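Beta-L-arabinobiosidase (Bacteroides thetaiotaomicron, PDB 5MQR) is a glycoside hydrolase that probably acts on arabinose-containing parts of plant pectin and may have sialidase activity. Local coordinates at residues V974-M979 with D1049-F1054. Sequence-based numbering, arbitrary orientation.
Sequences VYFRQM and DKWDWF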
ATOM      1  N   VAL A 974      14.187 -22.024 -11.864  1.00 26.59           N
ATOM      2  CA  VAL A 974      14.903 -22.106 -13.099  1.00 25.89           C
ATOM      3  C   VAL A 974      14.721 -20.846 -13.952  1.00 24.22           C
ATOM      4  O   VAL A 974      15.699 -20.330 -14.494  1.00 22.93           O
ATOM      5  CB  VAL A 974      14.537 -23.378 -13.902  1.00 26.45           C
ATOM      6  CG1 VAL A 974      15.192 -23.361 -15.284  1.00 25.99           C
ATOM      7  CG2 VAL A 974      14.996 -24.611 -13.133  1.00 27.55           C
ATOM      8  N   TYR A 975      13.483 -20.394 -14.099  1.00 23.78           N
ATOM      9  CA  TYR A 975      13.221 -19.193 -14.884  1.00 23.90           C
ATOM     10  C   TYR A 975      13.899 -17.978 -14.213  1.00 23.57           C
ATOM     11  O   TYR A 975      14.559 -17.172 -14.886  1.00 23.73           O
ATOM     12  CB  TYR A 975      11.707 -18.938 -15.082  1.00 23.41           C
ATOM     13  CG  TYR A 975      11.421 -17.605 -15.716  1.00 22.92           C
ATOM     14  CD1 TYR A 975      11.376 -17.451 -17.102  1.00 23.52           C
ATOM     15  CD2 TYR A 975      11.225 -16.485 -14.937  1.00 22.73           C
ATOM     16  CE1 TYR A 975      11.144 -16.198 -17.688  1.00 23.11           C
ATOM     17  CE2 TYR A 975      10.986 -15.243 -15.495  1.00 22.57           C
ATOM     18  CZ  TYR A 975      10.946 -15.096 -16.867  1.00 22.64           C
ATOM     19  OH  TYR A 975      10.705 -13.841 -17.389  1.00 22.54           O
ATOM     20  N   PHE A 976      13.725 -17.857 -12.903  1.00 23.14           N
ATOM     21  CA  PHE A 976      14.304 -16.748 -12.152  1.00 23.15           C
ATOM     22  C   PHE A 976      15.805 -16.713 -12.313  1.00 24.37           C
ATOM     23  O   PHE A 976      16.378 -15.650 -12.537  1.00 23.64           O
ATOM     24  CB  PHE A 976      13.985 -16.832 -10.650  1.00 22.64           C
ATOM     25  CG  PHE A 976      14.458 -15.637  -9.869  1.00 21.69           C
ATOM     26  CD1 PHE A 976      15.739 -15.609  -9.313  1.00 21.56           C
ATOM     27  CD2 PHE A 976      13.646 -14.529  -9.727  1.00 21.00           C
ATOM     28  CE1 PHE A 976      16.194 -14.497  -8.624  1.00 21.26           C
ATOM     29  CE2 PHE A 976      14.076 -13.420  -9.003  1.00 20.95           C
ATOM     30  CZ  PHE A 976      15.359 -13.394  -8.462  1.00 20.91           C
ATOM     31  N   ARG A 977      16.425 -17.883 -12.204  1.00 26.74           N
ATOM     32  CA  ARG A 977      17.874 -18.005 -12.273  1.00 28.21           C
ATOM     33  C   ARG A 977      18.403 -17.547 -13.633  1.00 26.75           C
ATOM     34  O   ARG A 977      19.421 -16.872 -13.694  1.00 26.61           O
ATOM     35  CB  ARG A 977      18.316 -19.442 -11.944  1.00 31.43           C
ATOM     36  CG  ARG A 977      19.823 -19.697 -11.904  1.00 35.11           C
ATOM     37  CD  ARG A 977      20.536 -18.737 -10.936  1.00 38.66           C
ATOM     38  NE  ARG A 977      21.982 -18.967 -10.912  1.00 41.77           N
ATOM     39  CZ  ARG A 977      22.907 -18.094 -10.487  1.00 44.69           C
ATOM     40  NH1 ARG A 977      22.586 -16.879 -10.032  1.00 44.25           N
ATOM     41  NH2 ARG A 977      24.193 -18.444 -10.533  1.00 46.66           N
ATOM     42  N   GLN A 978      17.700 -17.872 -14.710  1.00 25.19           N
ATOM     43  CA  GLN A 978      18.134 -17.447 -16.044  1.00 24.42           C
ATOM     44  C   GLN A 978      17.930 -15.951 -16.251  1.00 23.76           C
ATOM     45  O   GLN A 978      18.751 -15.320 -16.905  1.00 23.06           O
ATOM     46  CB  GLN A 978      17.447 -18.248 -17.155  1.00 24.20           C
ATOM     47  CG  GLN A 978      17.989 -19.660 -17.305  1.00 24.74           C
ATOM     48  CD  GLN A 978      19.505 -19.688 -17.520  1.00 24.70           C
ATOM     49  OE1 GLN A 978      20.051 -18.825 -18.185  1.00 24.28           O
ATOM     50  NE2 GLN A 978      20.178 -20.664 -16.948  1.00 24.92           N
HETATM   51  N   MSE A 979      16.861 -15.389 -15.681  1.00 22.66           N
HETATM   52  CA  MSE A 979      16.706 -13.944 -15.663  1.00 22.54           C
HETATM   53  C   MSE A 979      17.798 -13.282 -14.852  1.00 21.96           C
HETATM   54  O   MSE A 979      18.288 -12.236 -15.252  1.00 21.92           O
HETATM   55  CB  MSE A 979      15.334 -13.511 -15.145  1.00 22.60           C
HETATM   56  CG  MSE A 979      14.223 -13.860 -16.121  1.00 23.42           C
HETATM   57 SE   MSE A 979      14.229 -12.631 -17.652  1.00 24.65          SE
HETATM   58  CE  MSE A 979      13.574 -10.987 -16.765  1.00 24.42           C
ATOM     59  N   ASP A1049       9.509 -17.018  -1.340  1.00 39.18           N
ATOM     60  CA  ASP A1049      10.610 -16.599  -0.442  1.00 39.68           C
ATOM     61  C   ASP A1049      11.845 -16.043  -1.132  1.00 36.37           C
ATOM     62  O   ASP A1049      12.905 -15.926  -0.501  1.00 38.55           O
ATOM     63  CB  ASP A1049      11.005 -17.712   0.560  1.00 43.06           C
ATOM     64  CG  ASP A1049       9.847 -18.144   1.411  1.00 46.94           C
ATOM     65  OD1 ASP A1049       9.431 -17.322   2.272  1.00 52.14           O
ATOM     66  OD2 ASP A1049       9.331 -19.271   1.198  1.00 50.14           O
ATOM     67  N   LYS A1050      11.730 -15.691  -2.410  1.00 32.47           N
ATOM     68  CA  LYS A1050      12.829 -15.023  -3.083  1.00 29.95           C
ATOM     69  C   LYS A1050      12.903 -13.571  -2.597  1.00 27.98           C
ATOM     70  O   LYS A1050      13.940 -13.146  -2.111  1.00 26.89           O
ATOM     71  CB  LYS A1050      12.640 -15.081  -4.601  1.00 29.86           C
ATOM     72  CG  LYS A1050      13.682 -14.352  -5.432  1.00 29.08           C
ATOM     73  CD  LYS A1050      15.117 -14.750  -5.122  1.00 29.21           C
ATOM     74  CE  LYS A1050      15.435 -16.183  -5.527  1.00 30.60           C
ATOM     75  NZ  LYS A1050      16.887 -16.479  -5.289  1.00 31.39           N
ATOM     76  N   TRP A1051      11.786 -12.846  -2.736  1.00 25.86           N
ATOM     77  CA  TRP A1051      11.662 -11.434  -2.397  1.00 24.65           C
ATOM     78  C   TRP A1051      10.494 -11.148  -1.417  1.00 24.28           C
ATOM     79  O   TRP A1051       9.345 -11.517  -1.678  1.00 24.58           O
ATOM     80  CB  TRP A1051      11.437 -10.604  -3.676  1.00 23.62           C
ATOM     81  CG  TRP A1051      12.595 -10.567  -4.617  1.00 24.05           C
ATOM     82  CD1 TRP A1051      13.917 -10.856  -4.338  1.00 24.01           C
ATOM     83  CD2 TRP A1051      12.562 -10.165  -5.989  1.00 23.55           C
ATOM     84  NE1 TRP A1051      14.675 -10.710  -5.465  1.00 23.66           N
ATOM     85  CE2 TRP A1051      13.873 -10.281  -6.489  1.00 23.53           C
ATOM     86  CE3 TRP A1051      11.543  -9.739  -6.852  1.00 23.41           C
ATOM     87  CZ2 TRP A1051      14.197  -9.974  -7.813  1.00 23.33           C
ATOM     88  CZ3 TRP A1051      11.861  -9.451  -8.167  1.00 23.25           C
ATOM     89  CH2 TRP A1051      13.185  -9.556  -8.630  1.00 23.26           C
ATOM     90  N   ASP A1052      10.777 -10.435  -0.329  1.00 24.09           N
ATOM     91  CA  ASP A1052       9.736 -10.060   0.624  1.00 24.32           C
ATOM     92  C   ASP A1052       8.725  -9.095   0.033  1.00 23.50           C
ATOM     93  O   ASP A1052       7.597  -9.032   0.507  1.00 23.69           O
ATOM     94  CB  ASP A1052      10.331  -9.412   1.869  1.00 25.04           C
ATOM     95  CG  ASP A1052      11.076 -10.388   2.735  1.00 25.95           C
ATOM     96  OD1 ASP A1052      10.975 -11.627   2.539  1.00 26.14           O
ATOM     97  OD2 ASP A1052      11.761  -9.892   3.643  1.00 27.24           O
ATOM     98  N   TRP A1053       9.119  -8.355  -0.998  1.00 22.60           N
ATOM     99  CA  TRP A1053       8.207  -7.421  -1.636  1.00 22.01           C
ATOM    100  C   TRP A1053       8.677  -7.095  -3.010  1.00 21.41           C
ATOM    101  O   TRP A1053       9.859  -7.224  -3.298  1.00 21.44           O
ATOM    102  CB  TRP A1053       8.117  -6.116  -0.822  1.00 21.69           C
ATOM    103  CG  TRP A1053       9.441  -5.571  -0.378  1.00 21.90           C
ATOM    104  CD1 TRP A1053      10.090  -5.824   0.819  1.00 22.60           C
ATOM    105  CD2 TRP A1053      10.297  -4.707  -1.117  1.00 22.03           C
ATOM    106  NE1 TRP A1053      11.299  -5.159   0.851  1.00 22.54           N
ATOM    107  CE2 TRP A1053      11.446  -4.463  -0.321  1.00 22.37           C
ATOM    108  CE3 TRP A1053      10.218  -4.120  -2.389  1.00 22.17           C
ATOM    109  CZ2 TRP A1053      12.497  -3.637  -0.752  1.00 22.81           C
ATOM    110  CZ3 TRP A1053      11.263  -3.290  -2.817  1.00 22.65           C
ATOM    111  CH2 TRP A1053      12.393  -3.064  -2.000  1.00 22.62           C
ATOM    112  N   PHE A1054       7.749  -6.660  -3.852  1.00 20.75           N
ATOM    113  CA  PHE A1054       8.107  -6.007  -5.117  1.00 20.76           C
ATOM    114  C   PHE A1054       6.887  -5.315  -5.654  1.00 20.79           C
ATOM    115  O   PHE A1054       5.771  -5.559  -5.183  1.00 20.70           O
ATOM    116  CB  PHE A1054       8.665  -6.988  -6.173  1.00 21.00           C
ATOM    117  CG  PHE A1054       7.736  -8.118  -6.526  1.00 21.42           C
ATOM    118  CD1 PHE A1054       6.722  -7.941  -7.444  1.00 21.82           C
ATOM    119  CD2 PHE A1054       7.898  -9.370  -5.953  1.00 22.03           C
ATOM    120  CE1 PHE A1054       5.862  -8.989  -7.775  1.00 22.28           C
ATOM    121  CE2 PHE A1054       7.043 -10.422  -6.268  1.00 22.52           C
ATOM    122  CZ  PHE A1054       6.023 -10.231  -7.189  1.00 22.70           C
TER
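The interface between the helical glycoside hydrolase domain and the C-terminal beta domain is bridged by Phe976, which reaches from helix 972-985 to Lys1050 and Trp1051 in the loop before strand 1053-1061. With CG anti to the backbone N (chi1 -175°), the phenyl ring extends from the helix and presents its far edge to the indole. Phe976 CE2 lies 3.6 Å from Trp1051 CZ2, over the rim of the six-membered ring; the planes stand at 78° in an offset edge-to-face (T-shaped) pair with centroids 5.4 Å apart. From the loop that enters the antiparallel C-terminal sheet, Lys1050 covers one face of the phenyl ring, its CG making a CH-pi contact 3.9 Å from the Phe976 ring centroid. Bends at chi2 and chi3 lead the lysine chain on across the ring, bringing Lys1050 CE within 3.6 Å of Phe976 CE1. Leu1029 of helix 1022-1029 touches both Phe976 and Trp1051, and Phe668 meets both rings. Trp1051 NE1 is hydrogen-bonded to Gln665 OE1, which helps fix the indole's orientation. Cutting Phe976 back to an alanine is likely to open a gap, removing the edge set against the indole and the ring over which Lys1050 CD and CE lie.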